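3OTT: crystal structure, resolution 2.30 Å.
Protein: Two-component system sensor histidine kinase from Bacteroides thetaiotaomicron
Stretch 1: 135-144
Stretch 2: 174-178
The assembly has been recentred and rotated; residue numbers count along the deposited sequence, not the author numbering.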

# COMPACT_ATOMS: atom_id res chain seq x y z
N SER B 135 3.09 -20.21 28.15
CA SER B 135 2.40 -19.63 29.26
C SER B 135 3.19 -18.48 29.80
O SER B 135 4.40 -18.52 29.79
CB SER B 135 2.26 -20.69 30.34
OG SER B 135 1.75 -20.14 31.53
N PHE B 136 2.50 -17.46 30.29
CA PHE B 136 3.11 -16.31 30.92
C PHE B 136 2.49 -16.11 32.26
O PHE B 136 1.26 -16.14 32.41
CB PHE B 136 2.88 -15.05 30.09
CG PHE B 136 3.58 -15.09 28.78
CD1 PHE B 136 2.96 -15.63 27.66
CD2 PHE B 136 4.90 -14.66 28.69
CE1 PHE B 136 3.62 -15.74 26.47
CE2 PHE B 136 5.56 -14.74 27.48
CZ PHE B 136 4.92 -15.27 26.38
N ASP B 137 3.33 -15.86 33.26
CA ASP B 137 2.71 -15.65 34.56
C ASP B 137 3.28 -14.55 35.46
O ASP B 137 4.16 -13.76 35.08
CB ASP B 137 2.54 -17.00 35.29
CG ASP B 137 3.79 -17.43 36.04
OD1 ASP B 137 4.93 -17.34 35.51
OD2 ASP B 137 3.62 -17.86 37.20
N THR B 138 2.73 -14.53 36.66
CA THR B 138 3.08 -13.61 37.74
C THR B 138 4.55 -13.73 38.21
O THR B 138 5.30 -12.77 38.22
CB THR B 138 2.00 -13.79 38.85
OG1 THR B 138 1.54 -12.52 39.28
CG2 THR B 138 2.46 -14.62 40.00
N ARG B 139 4.97 -14.94 38.55
CA ARG B 139 6.30 -15.25 39.04
C ARG B 139 7.41 -15.22 37.98
O ARG B 139 8.42 -14.53 38.16
CB ARG B 139 6.26 -16.60 39.72
CG ARG B 139 5.67 -16.45 41.11
CD ARG B 139 5.01 -17.70 41.69
NE ARG B 139 4.04 -17.31 42.73
CZ ARG B 139 4.36 -16.92 43.97
NH1 ARG B 139 5.64 -16.89 44.36
NH2 ARG B 139 3.41 -16.56 44.82
N ARG B 140 7.22 -15.94 36.87
CA ARG B 140 8.25 -15.95 35.82
C ARG B 140 8.33 -14.64 35.01
O ARG B 140 9.40 -14.27 34.57
CB ARG B 140 8.08 -17.13 34.85
CG ARG B 140 8.05 -18.48 35.52
CD ARG B 140 8.39 -19.59 34.55
NE ARG B 140 7.79 -20.83 35.01
CZ ARG B 140 6.70 -21.40 34.48
NH1 ARG B 140 6.12 -20.85 33.42
NH2 ARG B 140 6.23 -22.53 35.00
N ASN B 141 7.21 -13.94 34.83
CA ASN B 141 7.20 -12.84 33.86
C ASN B 141 6.88 -11.42 34.41
O ASN B 141 6.98 -10.45 33.66
CB ASN B 141 6.37 -13.20 32.62
CG ASN B 141 6.67 -14.63 32.09
OD1 ASN B 141 6.13 -15.63 32.61
ND2 ASN B 141 7.51 -14.72 31.06
N GLY B 142 6.56 -11.32 35.69
CA GLY B 142 6.23 -10.02 36.33
C GLY B 142 4.85 -9.52 35.93
O GLY B 142 4.59 -8.31 35.93
N LEU B 143 3.94 -10.42 35.55
CA LEU B 143 2.56 -9.99 35.34
C LEU B 143 1.98 -9.44 36.64
O LEU B 143 2.30 -9.94 37.71
CB LEU B 143 1.72 -11.14 34.83
CG LEU B 143 1.70 -11.40 33.34
CD1 LEU B 143 0.78 -12.57 33.10
CD2 LEU B 143 1.22 -10.15 32.57
N PRO B 144 1.15 -8.37 36.57
CA PRO B 144 0.63 -7.90 37.88
C PRO B 144 -0.41 -8.89 38.46
O PRO B 144 -0.55 -9.00 39.68
CB PRO B 144 0.05 -6.50 37.58
CG PRO B 144 -0.09 -6.44 36.08
CD PRO B 144 0.86 -7.43 35.48
N ASN B 174 13.39 -9.56 27.18
CA ASN B 174 13.67 -10.50 28.23
C ASN B 174 12.44 -11.34 28.55
O ASN B 174 12.47 -12.15 29.46
CB ASN B 174 14.12 -9.74 29.48
CG ASN B 174 13.07 -8.77 29.97
OD1 ASN B 174 11.93 -8.79 29.49
ND2 ASN B 174 13.43 -7.93 30.91
N GLY B 175 11.34 -11.13 27.82
CA GLY B 175 10.13 -11.91 28.06
C GLY B 175 9.35 -11.56 29.34
O GLY B 175 8.58 -12.40 29.85
N LYS B 176 9.52 -10.34 29.85
CA LYS B 176 8.81 -9.92 31.04
C LYS B 176 7.77 -8.82 30.75
O LYS B 176 7.61 -8.38 29.64
CB LYS B 176 9.81 -9.42 32.09
CG LYS B 176 10.68 -10.48 32.69
CD LYS B 176 11.19 -9.92 34.05
CE LYS B 176 12.43 -10.69 34.58
NZ LYS B 176 12.06 -12.09 34.96
N PHE B 177 7.09 -8.35 31.77
CA PHE B 177 6.12 -7.32 31.56
C PHE B 177 6.42 -6.07 32.39
O PHE B 177 6.62 -6.14 33.56
CB PHE B 177 4.70 -7.85 31.86
CG PHE B 177 4.26 -8.92 30.90
CD1 PHE B 177 4.70 -10.24 31.07
CD2 PHE B 177 3.42 -8.61 29.83
CE1 PHE B 177 4.32 -11.21 30.16
CE2 PHE B 177 2.99 -9.59 28.94
CZ PHE B 177 3.46 -10.89 29.10
N GLU B 178 6.33 -4.92 31.76
CA GLU B 178 6.52 -3.68 32.47
C GLU B 178 5.15 -3.11 32.90
O GLU B 178 4.28 -2.91 32.04
CB GLU B 178 7.22 -2.70 31.50
CG GLU B 178 7.39 -1.31 32.10
CD GLU B 178 7.93 -0.24 31.11
OE1 GLU B 178 7.96 -0.47 29.85
OE2 GLU B 178 8.29 0.86 31.64

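A short helical turn can serve as a docking site for a distant strand when the residue that ends it offers both its side chain and its backbone. The two segments here, from a sensor histidine kinase, illustrate the principle with a modest 340 Å² of buried surface.

Stretch 2 opens with Asn 174, which makes no contact across the interface but shapes what follows: its OD1 accepts a hydrogen bond from Lys 176 N at 2.9 Å, bridging the turn. Gly 175, between them, has a positive phi of 73°, a conformation that favours glycine. Its carbonyl faces the other stretch, where Asn 141 ND2 donates to Gly 175 O at 2.8 Å in a nearly straight bond (176°). The same carboxamide is anchored at its other end, since Asp 137 N donates to Asn 141 OD1 at 2.9 Å. An amide side chain suits this position because it can donate and accept at once, tying the start of its own helical turn to the neighbouring segment. That turn is itself capped by Asp 137, whose OD1 accepts from Arg 140 N at 3.0 Å.

Lys 176 lies closest to Asn 141 in the backbone register, with their CA atoms 4.4 Å apart. Its long aliphatic chain lets the terminal NZ reach Arg 140 O, a weak hydrogen bond of 3.5 Å, and the residue as a whole stays exposed, which suits a charged group.

Phe 177 is the centrepiece, with 106 Å² covered by stretch 1. Its backbone N donates to Asn 141 O at 2.8 Å, so Asn 141 is bonded through side chain and main chain to two residues of stretch 2. The Phe 177 side chain, chi1 in the m well, points toward stretch 1 and uses its ring in two ways. Over one face sits Leu 143, its CD2 3.7 Å from the centroid of the Phe 177 ring and only 11° off the normal, a CH-pi contact. The edge of the ring is directed toward the face of Phe 136 in an offset edge-to-face pair, with planes at 86° and centroids 5.8 Å apart; Phe 136 CD2 and Phe 177 CE1 approach to 3.8 Å. All three are buried, as suits apolar side chains; a flat ring offers Phe 177 both a face for the Leu 143 methyl and an edge for Phe 136. Between Asn 141 and Leu 143, Gly 142 leaves the helix with a phi of 74°, again favourable to glycine.

The contact ends with Phe 177: the CA-to-CB bond of Glu 178 points away from stretch 1, and the residue is exposed, as suits a carboxylate.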